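Local coordinates for ABC transporter (Caldanaerobius, PDB 4G68), which probably captures xylan-derived oligosaccharides outside the cell as the solute-binding component of an ABC importer, at residues F235-Q240 / P418-S422; L117-L123 / G143-I148; L163-V169 / T184-V190. All blocks are in the same frame, centred on the assembly; numbering follows the deposited sequence.

Interaction 1 (F235-Q240 / P418-S422); sequences FTDAAQ and PEEYS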
ATOM      1  N   PHE C 235      13.053 -15.830  -7.901  1.00 26.28           N
ATOM      2  CA  PHE C 235      11.880 -15.099  -8.439  1.00 26.58           C
ATOM      3  C   PHE C 235      10.982 -16.051  -9.225  1.00 27.40           C
ATOM      4  O   PHE C 235       9.768 -15.928  -9.179  1.00 26.51           O
ATOM      5  CB  PHE C 235      12.299 -13.951  -9.383  1.00 28.70           C
ATOM      6  CG  PHE C 235      12.793 -12.697  -8.696  1.00 29.33           C
ATOM      7  CD1 PHE C 235      13.009 -12.639  -7.306  1.00 31.38           C
ATOM      8  CD2 PHE C 235      13.068 -11.557  -9.449  1.00 31.44           C
ATOM      9  CE1 PHE C 235      13.460 -11.466  -6.698  1.00 31.53           C
ATOM     10  CE2 PHE C 235      13.507 -10.371  -8.825  1.00 26.47           C
ATOM     11  CZ  PHE C 235      13.699 -10.322  -7.473  1.00 28.11           C
ATOM     12  N   THR C 236      11.583 -16.961  -9.991  1.00 25.93           N
ATOM     13  CA  THR C 236      10.821 -18.044 -10.602  1.00 24.17           C
ATOM     14  C   THR C 236      10.131 -18.847  -9.466  1.00 27.38           C
ATOM     15  O   THR C 236       8.864 -18.939  -9.424  1.00 28.22           O
ATOM     16  CB  THR C 236      11.706 -18.949 -11.498  1.00 26.54           C
ATOM     17  OG1 THR C 236      12.525 -18.118 -12.323  1.00 27.21           O
ATOM     18  CG2 THR C 236      10.849 -19.822 -12.437  1.00 20.15           C
ATOM     19  N   ASP C 237      10.944 -19.344  -8.526  1.00 28.88           N
ATOM     20  CA  ASP C 237      10.463 -20.046  -7.320  1.00 30.03           C
ATOM     21  C   ASP C 237       9.336 -19.318  -6.605  1.00 28.60           C
ATOM     22  O   ASP C 237       8.444 -19.976  -6.120  1.00 27.03           O
ATOM     23  CB  ASP C 237      11.569 -20.292  -6.301  1.00 31.06           C
ATOM     24  CG  ASP C 237      12.490 -21.481  -6.661  1.00 35.14           C
ATOM     25  OD1 ASP C 237      12.210 -22.274  -7.614  1.00 32.14           O
ATOM     26  OD2 ASP C 237      13.514 -21.611  -5.933  1.00 35.27           O
ATOM     27  N   ALA C 238       9.392 -17.973  -6.522  1.00 30.64           N
ATOM     28  CA  ALA C 238       8.220 -17.200  -6.039  1.00 24.77           C
ATOM     29  C   ALA C 238       6.964 -17.340  -6.943  1.00 26.92           C
ATOM     30  O   ALA C 238       5.833 -17.478  -6.455  1.00 25.31           O
ATOM     31  CB  ALA C 238       8.574 -15.725  -5.804  1.00 26.49           C
ATOM     32  N   ALA C 239       7.155 -17.312  -8.256  1.00 26.52           N
ATOM     33  CA  ALA C 239       6.040 -17.402  -9.205  1.00 23.59           C
ATOM     34  C   ALA C 239       5.439 -18.804  -9.056  1.00 27.41           C
ATOM     35  O   ALA C 239       4.215 -18.964  -8.925  1.00 25.53           O
ATOM     36  CB  ALA C 239       6.494 -17.123 -10.623  1.00 24.34           C
ATOM     37  N   GLN C 240       6.308 -19.806  -9.011  1.00 29.94           N
ATOM     38  CA  GLN C 240       5.851 -21.171  -8.763  1.00 32.72           C
ATOM     39  C   GLN C 240       4.977 -21.195  -7.485  1.00 32.29           C
ATOM     40  O   GLN C 240       3.852 -21.681  -7.523  1.00 34.31           O
ATOM     41  CB  GLN C 240       7.024 -22.158  -8.665  1.00 34.08           C
ATOM     42  CG  GLN C 240       6.596 -23.617  -8.476  1.00 35.85           C
ATOM     43  CD  GLN C 240       5.609 -24.052  -9.525  1.00 38.97           C
ATOM     44  OE1 GLN C 240       5.960 -24.237 -10.688  1.00 41.82           O
ATOM     45  NE2 GLN C 240       4.354 -24.185  -9.126  1.00 43.41           N
ATOM     46  N   PRO C 418       6.034 -20.065 -14.625  1.00 33.31           N
ATOM     47  CA  PRO C 418       7.071 -19.330 -13.848  1.00 32.78           C
ATOM     48  C   PRO C 418       8.336 -19.010 -14.634  1.00 37.90           C
ATOM     49  O   PRO C 418       8.895 -17.938 -14.479  1.00 43.89           O
ATOM     50  CB  PRO C 418       7.429 -20.316 -12.743  1.00 32.77           C
ATOM     51  CG  PRO C 418       6.175 -21.098 -12.523  1.00 33.64           C
ATOM     52  CD  PRO C 418       5.551 -21.256 -13.886  1.00 29.16           C
ATOM     53  N   GLU C 419       8.827 -19.971 -15.412  1.00 38.44           N
ATOM     54  CA  GLU C 419      10.037 -19.796 -16.210  1.00 40.73           C
ATOM     55  C   GLU C 419       9.814 -18.755 -17.310  1.00 41.35           C
ATOM     56  O   GLU C 419      10.636 -17.874 -17.503  1.00 41.00           O
ATOM     57  CB  GLU C 419      10.494 -21.138 -16.769  1.00 46.29           C
ATOM     58  CG  GLU C 419      11.094 -22.090 -15.715  1.00 47.73           C
ATOM     59  CD  GLU C 419      10.066 -22.890 -14.887  1.00 52.79           C
ATOM     60  OE1 GLU C 419       8.885 -23.035 -15.309  1.00 48.46           O
ATOM     61  OE2 GLU C 419      10.475 -23.400 -13.797  1.00 47.20           O
ATOM     62  N   GLU C 420       8.671 -18.814 -17.988  1.00 46.32           N
ATOM     63  CA  GLU C 420       8.323 -17.793 -18.974  1.00 46.61           C
ATOM     64  C   GLU C 420       8.070 -16.472 -18.299  1.00 51.45           C
ATOM     65  O   GLU C 420       8.373 -15.411 -18.863  1.00 61.28           O
ATOM     66  CB  GLU C 420       7.129 -18.204 -19.836  1.00 51.02           C
ATOM     67  CG  GLU C 420       7.551 -18.941 -21.105  1.00 51.94           C
ATOM     68  CD  GLU C 420       8.466 -18.075 -21.968  1.00 57.68           C
ATOM     69  OE1 GLU C 420       8.102 -16.899 -22.244  1.00 54.56           O
ATOM     70  OE2 GLU C 420       9.562 -18.549 -22.364  1.00 64.69           O
ATOM     71  N   TYR C 421       7.534 -16.537 -17.081  1.00 43.02           N
ATOM     72  CA  TYR C 421       7.323 -15.336 -16.313  1.00 39.31           C
ATOM     73  C   TYR C 421       8.616 -14.582 -16.123  1.00 31.76           C
ATOM     74  O   TYR C 421       8.661 -13.425 -16.410  1.00 35.35           O
ATOM     75  CB  TYR C 421       6.728 -15.644 -14.954  1.00 38.78           C
ATOM     76  CG  TYR C 421       6.787 -14.450 -14.046  1.00 34.82           C
ATOM     77  CD1 TYR C 421       5.900 -13.387 -14.202  1.00 31.77           C
ATOM     78  CD2 TYR C 421       7.757 -14.374 -13.041  1.00 35.63           C
ATOM     79  CE1 TYR C 421       5.955 -12.281 -13.368  1.00 31.50           C
ATOM     80  CE2 TYR C 421       7.818 -13.270 -12.205  1.00 34.97           C
ATOM     81  CZ  TYR C 421       6.924 -12.238 -12.385  1.00 31.45           C
ATOM     82  OH  TYR C 421       7.033 -11.168 -11.558  1.00 34.83           O
ATOM     83  N   SER C 422       9.651 -15.272 -15.633  1.00 40.43           N
ATOM     84  CA  SER C 422      10.898 -14.645 -15.254  1.00 38.58           C
ATOM     85  C   SER C 422      11.675 -14.174 -16.472  1.00 41.68           C
ATOM     86  O   SER C 422      12.299 -13.114 -16.400  1.00 43.59           O
ATOM     87  CB  SER C 422      11.755 -15.550 -14.378  1.00 35.07           C
ATOM     88  OG  SER C 422      11.088 -15.893 -13.175  1.00 34.06           O
TER
HETATM   89  O   HOH W   1       7.686 -23.817 -12.706  1.00 17.66           O

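Interaction 2 (L117-L123 / G143-I148); sequences LQLDSYL and GKIYGI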
ATOM      1  N   LEU C 117       7.216  21.231  -6.969  1.00 24.82           N
ATOM      2  CA  LEU C 117       7.888  22.264  -6.138  1.00 26.47           C
ATOM      3  C   LEU C 117       8.839  21.645  -5.130  1.00 27.28           C
ATOM      4  O   LEU C 117       8.405  20.795  -4.342  1.00 28.20           O
ATOM      5  CB  LEU C 117       6.858  23.148  -5.378  1.00 27.87           C
ATOM      6  CG  LEU C 117       7.517  24.320  -4.611  1.00 30.82           C
ATOM      7  CD1 LEU C 117       8.283  25.231  -5.579  1.00 31.82           C
ATOM      8  CD2 LEU C 117       6.549  25.164  -3.781  1.00 31.06           C
ATOM      9  N   GLN C 118      10.115  22.043  -5.188  1.00 25.57           N
ATOM     10  CA  GLN C 118      11.123  21.665  -4.177  1.00 25.97           C
ATOM     11  C   GLN C 118      10.814  22.315  -2.826  1.00 25.65           C
ATOM     12  O   GLN C 118      10.508  23.527  -2.736  1.00 26.31           O
ATOM     13  CB  GLN C 118      12.509  22.095  -4.632  1.00 24.40           C
ATOM     14  CG  GLN C 118      13.652  21.521  -3.810  1.00 27.01           C
ATOM     15  CD  GLN C 118      14.938  22.297  -4.012  1.00 26.89           C
ATOM     16  OE1 GLN C 118      15.167  22.864  -5.104  1.00 25.82           O
ATOM     17  NE2 GLN C 118      15.788  22.347  -2.967  1.00 23.05           N
ATOM     18  N   LEU C 119      10.891  21.530  -1.767  1.00 24.27           N
ATOM     19  CA  LEU C 119      10.391  21.991  -0.487  1.00 23.21           C
ATOM     20  C   LEU C 119      11.462  22.262   0.575  1.00 23.55           C
ATOM     21  O   LEU C 119      11.085  22.700   1.680  1.00 24.89           O
ATOM     22  CB  LEU C 119       9.347  21.000   0.066  1.00 23.59           C
ATOM     23  CG  LEU C 119       8.098  20.672  -0.763  1.00 26.08           C
ATOM     24  CD1 LEU C 119       7.146  19.727  -0.008  1.00 24.64           C
ATOM     25  CD2 LEU C 119       7.357  21.934  -1.206  1.00 25.40           C
ATOM     26  N   ASP C 120      12.761  22.097   0.263  1.00 22.46           N
ATOM     27  CA  ASP C 120      13.788  22.212   1.325  1.00 24.61           C
ATOM     28  C   ASP C 120      13.791  23.578   1.985  1.00 28.14           C
ATOM     29  O   ASP C 120      14.121  23.701   3.186  1.00 32.17           O
ATOM     30  CB  ASP C 120      15.181  21.902   0.809  1.00 30.75           C
ATOM     31  CG  ASP C 120      15.269  20.513   0.288  1.00 31.72           C
ATOM     32  OD1 ASP C 120      15.720  19.593   1.044  1.00 30.49           O
ATOM     33  OD2 ASP C 120      14.770  20.352  -0.849  1.00 29.16           O
ATOM     34  N   SER C 121      13.425  24.610   1.215  1.00 27.14           N
ATOM     35  CA  SER C 121      13.379  25.980   1.765  1.00 27.77           C
ATOM     36  C   SER C 121      12.242  26.151   2.779  1.00 29.15           C
ATOM     37  O   SER C 121      12.271  27.114   3.567  1.00 25.63           O
ATOM     38  CB  SER C 121      13.266  27.061   0.674  1.00 26.27           C
ATOM     39  OG  SER C 121      12.030  26.957  -0.024  1.00 25.11           O
ATOM     40  N   TYR C 122      11.243  25.273   2.717  1.00 22.20           N
ATOM     41  CA  TYR C 122      10.117  25.324   3.668  1.00 26.94           C
ATOM     42  C   TYR C 122      10.229  24.303   4.804  1.00 28.39           C
ATOM     43  O   TYR C 122       9.285  24.135   5.572  1.00 32.12           O
ATOM     44  CB  TYR C 122       8.772  25.142   3.018  1.00 25.11           C
ATOM     45  CG  TYR C 122       8.408  26.053   1.870  1.00 28.36           C
ATOM     46  CD1 TYR C 122       7.635  27.240   2.093  1.00 27.74           C
ATOM     47  CD2 TYR C 122       8.747  25.703   0.561  1.00 28.05           C
ATOM     48  CE1 TYR C 122       7.267  28.047   1.046  1.00 27.84           C
ATOM     49  CE2 TYR C 122       8.381  26.508  -0.517  1.00 31.00           C
ATOM     50  CZ  TYR C 122       7.663  27.672  -0.270  1.00 28.05           C
ATOM     51  OH  TYR C 122       7.303  28.422  -1.336  1.00 27.56           O
ATOM     52  N   LEU C 123      11.392  23.655   4.939  1.00 30.07           N
ATOM     53  CA  LEU C 123      11.562  22.600   5.924  1.00 29.95           C
ATOM     54  C   LEU C 123      12.643  22.898   6.968  1.00 31.43           C
ATOM     55  O   LEU C 123      13.159  21.989   7.634  1.00 25.77           O
ATOM     56  CB  LEU C 123      11.802  21.233   5.236  1.00 31.97           C
ATOM     57  CG  LEU C 123      10.713  20.782   4.270  1.00 30.82           C
ATOM     58  CD1 LEU C 123      11.071  19.447   3.620  1.00 29.96           C
ATOM     59  CD2 LEU C 123       9.387  20.724   5.011  1.00 30.93           C
ATOM     60  N   GLY C 143      18.947  14.539  -3.672  1.00 25.94           N
ATOM     61  CA  GLY C 143      19.407  15.277  -2.461  1.00 24.65           C
ATOM     62  C   GLY C 143      18.455  16.380  -2.011  1.00 29.86           C
ATOM     63  O   GLY C 143      18.754  17.134  -1.085  1.00 27.67           O
ATOM     64  N   LYS C 144      17.300  16.491  -2.676  1.00 27.93           N
ATOM     65  CA  LYS C 144      16.354  17.565  -2.436  1.00 28.40           C
ATOM     66  C   LYS C 144      15.013  16.957  -2.098  1.00 28.24           C
ATOM     67  O   LYS C 144      14.723  15.832  -2.527  1.00 29.09           O
ATOM     68  CB  LYS C 144      16.246  18.440  -3.691  1.00 29.73           C
ATOM     69  CG  LYS C 144      17.550  19.172  -4.016  1.00 32.11           C
ATOM     70  CD  LYS C 144      17.532  19.856  -5.381  1.00 38.01           C
ATOM     71  CE  LYS C 144      17.588  18.848  -6.526  1.00 42.81           C
ATOM     72  NZ  LYS C 144      18.954  18.300  -6.771  1.00 48.36           N
ATOM     73  N   ILE C 145      14.192  17.695  -1.344  1.00 25.68           N
ATOM     74  CA  ILE C 145      12.922  17.169  -0.892  1.00 27.11           C
ATOM     75  C   ILE C 145      11.823  17.717  -1.804  1.00 27.42           C
ATOM     76  O   ILE C 145      11.769  18.944  -2.061  1.00 26.15           O
ATOM     77  CB  ILE C 145      12.561  17.633   0.527  1.00 28.96           C
ATOM     78  CG1 ILE C 145      13.678  17.324   1.529  1.00 32.21           C
ATOM     79  CG2 ILE C 145      11.168  17.107   0.929  1.00 27.00           C
ATOM     80  CD1 ILE C 145      13.659  15.955   2.076  1.00 30.55           C
ATOM     81  N   TYR C 146      10.929  16.822  -2.236  1.00 25.94           N
ATOM     82  CA  TYR C 146       9.791  17.181  -3.113  1.00 23.51           C
ATOM     83  C   TYR C 146       8.357  16.860  -2.615  1.00 22.06           C
ATOM     84  O   TYR C 146       7.390  16.988  -3.395  1.00 21.61           O
ATOM     85  CB  TYR C 146       9.961  16.518  -4.504  1.00 22.65           C
ATOM     86  CG  TYR C 146      11.072  17.149  -5.290  1.00 21.70           C
ATOM     87  CD1 TYR C 146      10.838  18.301  -6.047  1.00 22.00           C
ATOM     88  CD2 TYR C 146      12.364  16.647  -5.218  1.00 21.76           C
ATOM     89  CE1 TYR C 146      11.868  18.900  -6.746  1.00 22.22           C
ATOM     90  CE2 TYR C 146      13.398  17.227  -5.919  1.00 22.87           C
ATOM     91  CZ  TYR C 146      13.149  18.343  -6.690  1.00 23.65           C
ATOM     92  OH  TYR C 146      14.170  18.948  -7.410  1.00 26.92           O
ATOM     93  N   GLY C 147       8.202  16.496  -1.343  1.00 21.56           N
ATOM     94  CA  GLY C 147       6.895  16.125  -0.832  1.00 21.35           C
ATOM     95  C   GLY C 147       6.893  16.128   0.695  1.00 23.87           C
ATOM     96  O   GLY C 147       7.954  16.090   1.311  1.00 20.07           O
ATOM     97  N   ILE C 148       5.696  16.196   1.273  1.00 23.69           N
ATOM     98  CA  ILE C 148       5.501  16.107   2.721  1.00 22.37           C
ATOM     99  C   ILE C 148       4.917  14.694   2.954  1.00 21.64           C
ATOM    100  O   ILE C 148       3.792  14.423   2.548  1.00 20.62           O
ATOM    101  CB  ILE C 148       4.484  17.201   3.224  1.00 23.20           C
ATOM    102  CG1 ILE C 148       4.988  18.653   2.940  1.00 20.97           C
ATOM    103  CG2 ILE C 148       4.147  17.014   4.690  1.00 20.92           C
ATOM    104  CD1 ILE C 148       6.426  18.961   3.347  1.00 21.80           C
TER

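Interaction 3 (L163-V169 / T184-V190); sequences LFDKYNV and TFKSKGV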
ATOM      1  N   LEU C 163     -13.341 -17.813  11.956  1.00 26.97           N
ATOM      2  CA  LEU C 163     -13.421 -18.849  10.915  1.00 27.79           C
ATOM      3  C   LEU C 163     -12.408 -19.955  11.211  1.00 28.76           C
ATOM      4  O   LEU C 163     -12.727 -21.157  11.049  1.00 29.23           O
ATOM      5  CB  LEU C 163     -13.277 -18.258   9.486  1.00 24.53           C
ATOM      6  CG  LEU C 163     -14.616 -17.665   8.922  1.00 24.87           C
ATOM      7  CD1 LEU C 163     -14.487 -16.901   7.619  1.00 22.31           C
ATOM      8  CD2 LEU C 163     -15.714 -18.705   8.770  1.00 23.87           C
ATOM      9  N   PHE C 164     -11.216 -19.553  11.651  1.00 26.53           N
ATOM     10  CA  PHE C 164     -10.158 -20.522  11.997  1.00 24.81           C
ATOM     11  C   PHE C 164     -10.658 -21.414  13.175  1.00 26.50           C
ATOM     12  O   PHE C 164     -10.548 -22.666  13.105  1.00 24.65           O
ATOM     13  CB  PHE C 164      -8.788 -19.816  12.277  1.00 24.96           C
ATOM     14  CG  PHE C 164      -7.964 -19.556  11.037  1.00 24.50           C
ATOM     15  CD1 PHE C 164      -6.845 -20.348  10.734  1.00 24.24           C
ATOM     16  CD2 PHE C 164      -8.305 -18.538  10.150  1.00 25.22           C
ATOM     17  CE1 PHE C 164      -6.096 -20.137   9.570  1.00 25.39           C
ATOM     18  CE2 PHE C 164      -7.557 -18.306   9.000  1.00 27.02           C
ATOM     19  CZ  PHE C 164      -6.447 -19.104   8.700  1.00 28.32           C
ATOM     20  N   ASP C 165     -11.249 -20.780  14.193  1.00 23.58           N
ATOM     21  CA  ASP C 165     -11.738 -21.481  15.408  1.00 28.50           C
ATOM     22  C   ASP C 165     -12.862 -22.464  15.035  1.00 29.93           C
ATOM     23  O   ASP C 165     -12.809 -23.696  15.377  1.00 29.08           O
ATOM     24  CB  ASP C 165     -12.233 -20.481  16.475  1.00 31.39           C
ATOM     25  CG  ASP C 165     -11.090 -19.757  17.225  1.00 35.51           C
ATOM     26  OD1 ASP C 165      -9.889 -19.996  16.941  1.00 38.80           O
ATOM     27  OD2 ASP C 165     -11.414 -18.913  18.113  1.00 44.15           O
ATOM     28  N   LYS C 166     -13.863 -21.951  14.298  1.00 28.53           N
ATOM     29  CA  LYS C 166     -14.991 -22.773  13.822  1.00 26.81           C
ATOM     30  C   LYS C 166     -14.561 -24.065  13.106  1.00 30.01           C
ATOM     31  O   LYS C 166     -15.201 -25.131  13.250  1.00 26.12           O
ATOM     32  CB  LYS C 166     -15.883 -21.960  12.893  1.00 29.21           C
ATOM     33  CG  LYS C 166     -17.150 -22.707  12.502  1.00 30.77           C
ATOM     34  CD  LYS C 166     -18.033 -21.856  11.599  1.00 33.19           C
ATOM     35  CE  LYS C 166     -19.236 -22.653  11.149  1.00 36.01           C
ATOM     36  NZ  LYS C 166     -19.942 -21.980  10.009  1.00 38.76           N
ATOM     37  N   TYR C 167     -13.511 -23.970  12.286  1.00 27.14           N
ATOM     38  CA  TYR C 167     -12.998 -25.147  11.575  1.00 30.53           C
ATOM     39  C   TYR C 167     -11.764 -25.777  12.153  1.00 27.11           C
ATOM     40  O   TYR C 167     -11.195 -26.650  11.521  1.00 32.72           O
ATOM     41  CB  TYR C 167     -12.779 -24.814  10.117  1.00 30.67           C
ATOM     42  CG  TYR C 167     -14.078 -24.436   9.499  1.00 34.84           C
ATOM     43  CD1 TYR C 167     -14.952 -25.412   9.045  1.00 35.10           C
ATOM     44  CD2 TYR C 167     -14.471 -23.094   9.439  1.00 35.80           C
ATOM     45  CE1 TYR C 167     -16.182 -25.064   8.498  1.00 37.41           C
ATOM     46  CE2 TYR C 167     -15.692 -22.727   8.894  1.00 35.35           C
ATOM     47  CZ  TYR C 167     -16.550 -23.701   8.418  1.00 36.43           C
ATOM     48  OH  TYR C 167     -17.756 -23.299   7.868  1.00 32.83           O
ATOM     49  N   ASN C 168     -11.448 -25.394  13.388  1.00 27.61           N
ATOM     50  CA  ASN C 168     -10.182 -25.666  14.111  1.00 31.39           C
ATOM     51  C   ASN C 168      -8.842 -25.473  13.380  1.00 34.04           C
ATOM     52  O   ASN C 168      -7.790 -25.822  13.935  1.00 39.38           O
ATOM     53  CB  ASN C 168     -10.182 -26.981  14.917  1.00 34.79           C
ATOM     54  CG  ASN C 168      -9.248 -26.894  16.118  1.00 40.56           C
ATOM     55  OD1 ASN C 168      -8.871 -25.777  16.506  1.00 35.30           O
ATOM     56  ND2 ASN C 168      -8.890 -28.043  16.720  1.00 43.10           N
ATOM     57  N   VAL C 169      -8.859 -24.865  12.191  1.00 26.50           N
ATOM     58  CA  VAL C 169      -7.601 -24.725  11.396  1.00 26.47           C
ATOM     59  C   VAL C 169      -6.591 -23.926  12.161  1.00 25.13           C
ATOM     60  O   VAL C 169      -6.985 -22.953  12.713  1.00 22.42           O
ATOM     61  CB  VAL C 169      -7.895 -24.013  10.060  1.00 27.28           C
ATOM     62  CG1 VAL C 169      -6.698 -24.106   9.143  1.00 26.62           C
ATOM     63  CG2 VAL C 169      -9.068 -24.700   9.407  1.00 28.42           C
ATOM     64  N   THR C 184      -7.451 -27.119   3.537  1.00 29.87           N
ATOM     65  CA  THR C 184      -8.439 -27.463   4.582  1.00 28.76           C
ATOM     66  C   THR C 184      -9.694 -26.627   4.432  1.00 31.21           C
ATOM     67  O   THR C 184     -10.786 -27.182   4.308  1.00 28.19           O
ATOM     68  CB  THR C 184      -7.839 -27.397   6.027  1.00 28.85           C
ATOM     69  OG1 THR C 184      -6.662 -28.237   6.091  1.00 26.66           O
ATOM     70  CG2 THR C 184      -8.848 -27.877   7.102  1.00 25.97           C
ATOM     71  N   PHE C 185      -9.550 -25.297   4.365  1.00 29.70           N
ATOM     72  CA  PHE C 185     -10.724 -24.433   4.178  1.00 32.07           C
ATOM     73  C   PHE C 185     -11.513 -24.730   2.929  1.00 31.84           C
ATOM     74  O   PHE C 185     -12.745 -24.738   2.938  1.00 33.42           O
ATOM     75  CB  PHE C 185     -10.345 -22.946   4.180  1.00 29.73           C
ATOM     76  CG  PHE C 185     -10.067 -22.410   5.559  1.00 31.83           C
ATOM     77  CD1 PHE C 185     -11.084 -22.394   6.544  1.00 31.10           C
ATOM     78  CD2 PHE C 185      -8.800 -21.901   5.885  1.00 30.38           C
ATOM     79  CE1 PHE C 185     -10.835 -21.888   7.820  1.00 31.56           C
ATOM     80  CE2 PHE C 185      -8.560 -21.387   7.164  1.00 31.80           C
ATOM     81  CZ  PHE C 185      -9.572 -21.382   8.128  1.00 29.96           C
ATOM     82  N   LYS C 186     -10.796 -24.990   1.853  1.00 37.22           N
ATOM     83  CA  LYS C 186     -11.443 -25.269   0.584  1.00 35.50           C
ATOM     84  C   LYS C 186     -12.304 -26.491   0.710  1.00 32.32           C
ATOM     85  O   LYS C 186     -13.404 -26.499   0.170  1.00 36.93           O
ATOM     86  CB  LYS C 186     -10.375 -25.456  -0.491  1.00 39.24           C
ATOM     87  CG  LYS C 186     -10.873 -25.922  -1.852  1.00 44.93           C
ATOM     88  CD  LYS C 186     -11.709 -24.864  -2.552  1.00 42.31           C
ATOM     89  CE  LYS C 186     -11.795 -25.098  -4.060  1.00 43.26           C
ATOM     90  NZ  LYS C 186     -12.613 -24.023  -4.707  1.00 40.04           N
ATOM     91  N   SER C 187     -11.791 -27.514   1.412  1.00 34.70           N
ATOM     92  CA  SER C 187     -12.508 -28.786   1.666  1.00 34.34           C
ATOM     93  C   SER C 187     -13.699 -28.632   2.631  1.00 37.60           C
ATOM     94  O   SER C 187     -14.568 -29.505   2.634  1.00 40.11           O
ATOM     95  CB  SER C 187     -11.554 -29.891   2.152  1.00 35.35           C
ATOM     96  OG  SER C 187     -11.069 -29.694   3.482  1.00 35.95           O
ATOM     97  N   LYS C 188     -13.751 -27.531   3.397  1.00 34.36           N
ATOM     98  CA  LYS C 188     -14.976 -27.101   4.178  1.00 34.50           C
ATOM     99  C   LYS C 188     -15.983 -26.148   3.444  1.00 32.82           C
ATOM    100  O   LYS C 188     -17.010 -25.674   4.015  1.00 27.92           O
ATOM    101  CB  LYS C 188     -14.550 -26.506   5.535  1.00 34.48           C
ATOM    102  CG  LYS C 188     -13.783 -27.493   6.409  1.00 41.53           C
ATOM    103  CD  LYS C 188     -14.697 -28.628   6.887  1.00 39.60           C
ATOM    104  CE  LYS C 188     -14.291 -29.065   8.283  1.00 41.00           C
ATOM    105  NZ  LYS C 188     -12.892 -29.590   8.302  1.00 41.54           N
ATOM    106  N   GLY C 189     -15.719 -25.936   2.158  1.00 33.54           N
ATOM    107  CA  GLY C 189     -16.486 -25.011   1.300  1.00 25.14           C
ATOM    108  C   GLY C 189     -16.248 -23.579   1.722  1.00 28.17           C
ATOM    109  O   GLY C 189     -17.123 -22.713   1.513  1.00 24.18           O
ATOM    110  N   VAL C 190     -15.094 -23.328   2.334  1.00 23.55           N
ATOM    111  CA  VAL C 190     -14.736 -21.933   2.802  1.00 29.42           C
ATOM    112  C   VAL C 190     -13.674 -21.242   1.915  1.00 30.83           C
ATOM    113  O   VAL C 190     -12.537 -21.715   1.792  1.00 28.83           O
ATOM    114  CB  VAL C 190     -14.269 -21.892   4.308  1.00 28.65           C
ATOM    115  CG1 VAL C 190     -13.903 -20.476   4.732  1.00 30.57           C
ATOM    116  CG2 VAL C 190     -15.343 -22.456   5.253  1.00 24.98           C
TER

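Interaction 1 (F235-Q240 / P418-S422)
P418 opens the helix that runs through the segment 418-422 and meets helix 233-248 at its closest backbone approach, the CA atoms of T236 and P418 being 5.1 Å apart. The two short axes pass within 8.5 Å at 133°, so the helices run roughly antiparallel but strongly inclined. The proline ring serves as an apolar wedge: P418 CB lies 3.9 Å from A239 CB and 3.5 Å from T236 CG2, while P418 CG reaches Q240 OE1 at 3.6 Å. E419 starts away from the interface, yet its carboxylate turns back, and a water lies within hydrogen-bonding distance of both side chains, 3.0 Å from E419 OE1 and 2.7 Å from Q240 OE1; Q240 NE2 is hydrogen-bonded to D244. Y421 sets CD2 3.9 Å from A239 CB and continues onto Y207 and helix 398-412. At S422 the hydroxyls of T236 and S422 form a hydrogen bond, OG1 to OG 2.8 Å, in a buried position where T236 OG1 also bonds to the backbone carbonyl of N232. With the small residues A239, T236 and S422 at the interface, the joint combines a buried hydroxyl pair with apolar contacts and, at the more exposed end, a water between Q240 and E419.

Interaction 2 (L117-L123 / G143-I148)
I145, L119 and Q118 lose the most surface where the loop 117-123 lies against the start of strand 144-160. I145 is held through its backbone on both sides of the residue: its carbonyl O accepts from L119 N at 2.7 Å, and its N donates to D120 OD2 at 2.8 Å, both nearly linear. A carboxylate therefore takes the place that a second backbone acceptor would fill in a regular strand pair. The side chain of I145 points into the loop, with CG2 3.6 Å from L123 CD1 and 4.4 Å from L119 CB. L119 reaches further along the strand, its CD1 resting 3.5 Å from I148 CD1, and L123 CD2 approaches the same I148 CD1 at 3.8 Å, so two leucines and two isoleucines form one apolar cluster. Q118 flanks the polar side: its NE2 donates to D120 OD2 at 3.1 Å, the same oxygen that accepts from I145 N, and its CB packs 3.9 Å from Y146 CE1. The turn after L119 is closed by Y122 N bonding to L119 O at 2.8 Å. Helix 332-353 receives L119 and Y122 through V336 and I148 through A343, while F136 meets L123 and I145. Backbone bonds from L117 to V325 and from I148 to L323 tie both segments to strand 317-325.

Interaction 3 (L163-V169 / T184-V190)
Both segments are helix C-termini running into loops: helix 161-166 gives way at Y167, the first residue to leave helical angles, and helix 175-187 ends in a Schellman motif. There V190 N bonds to F185 O at 2.8 Å and G189 N to K186 O at 3.1 Å, with G189 at positive phi as the C-prime residue. The backbones stay well apart, the nearest CA pairs being V169 and T184 at 7.4 Å and Y167 and F185 at 7.8 Å, and side chains fill the gap. F185 buries the largest area. Its edge points at the face of F164 in a T-shaped stack, centroids 4.7 Å apart and planes at 76°, while V169 CG2 sits over its face in a CH-pi contact, 3.9 Å from the ring centroid. V169 CG2 also lies 3.9 Å from T184 CG2. The ring of Y167 extends the interface, meeting V190 CG2 at 3.6 Å from CZ and the aliphatic part of K188, CG, at 3.6 Å from CD1. A273 touches both phenylalanines. With no hydrogen bond crossing between the segments, the two helix ends are joined by aromatic and aliphatic contacts.

Overall arrangement
Along the chain interaction 2 comes first, then interaction 3, then interaction 1, each closing before the next opens. Strand 144-160, which begins in interaction 2, leads directly into helix 161-166 of interaction 3, carrying the chain across the molecule: their centres are about 51 Å apart on opposite sides of the chain's centre. This long strand is consistent with the two-lobed fold of solute-binding proteins. Interaction 1 is nearer to interaction 3 (centres about 29 Å) than to interaction 2 (about 40 Å), and none of the three touches another. Interactions 2 and 3 join nearby pieces of chain, whereas interaction 1 brings the C-terminal helix 418-429 back to helix 233-248.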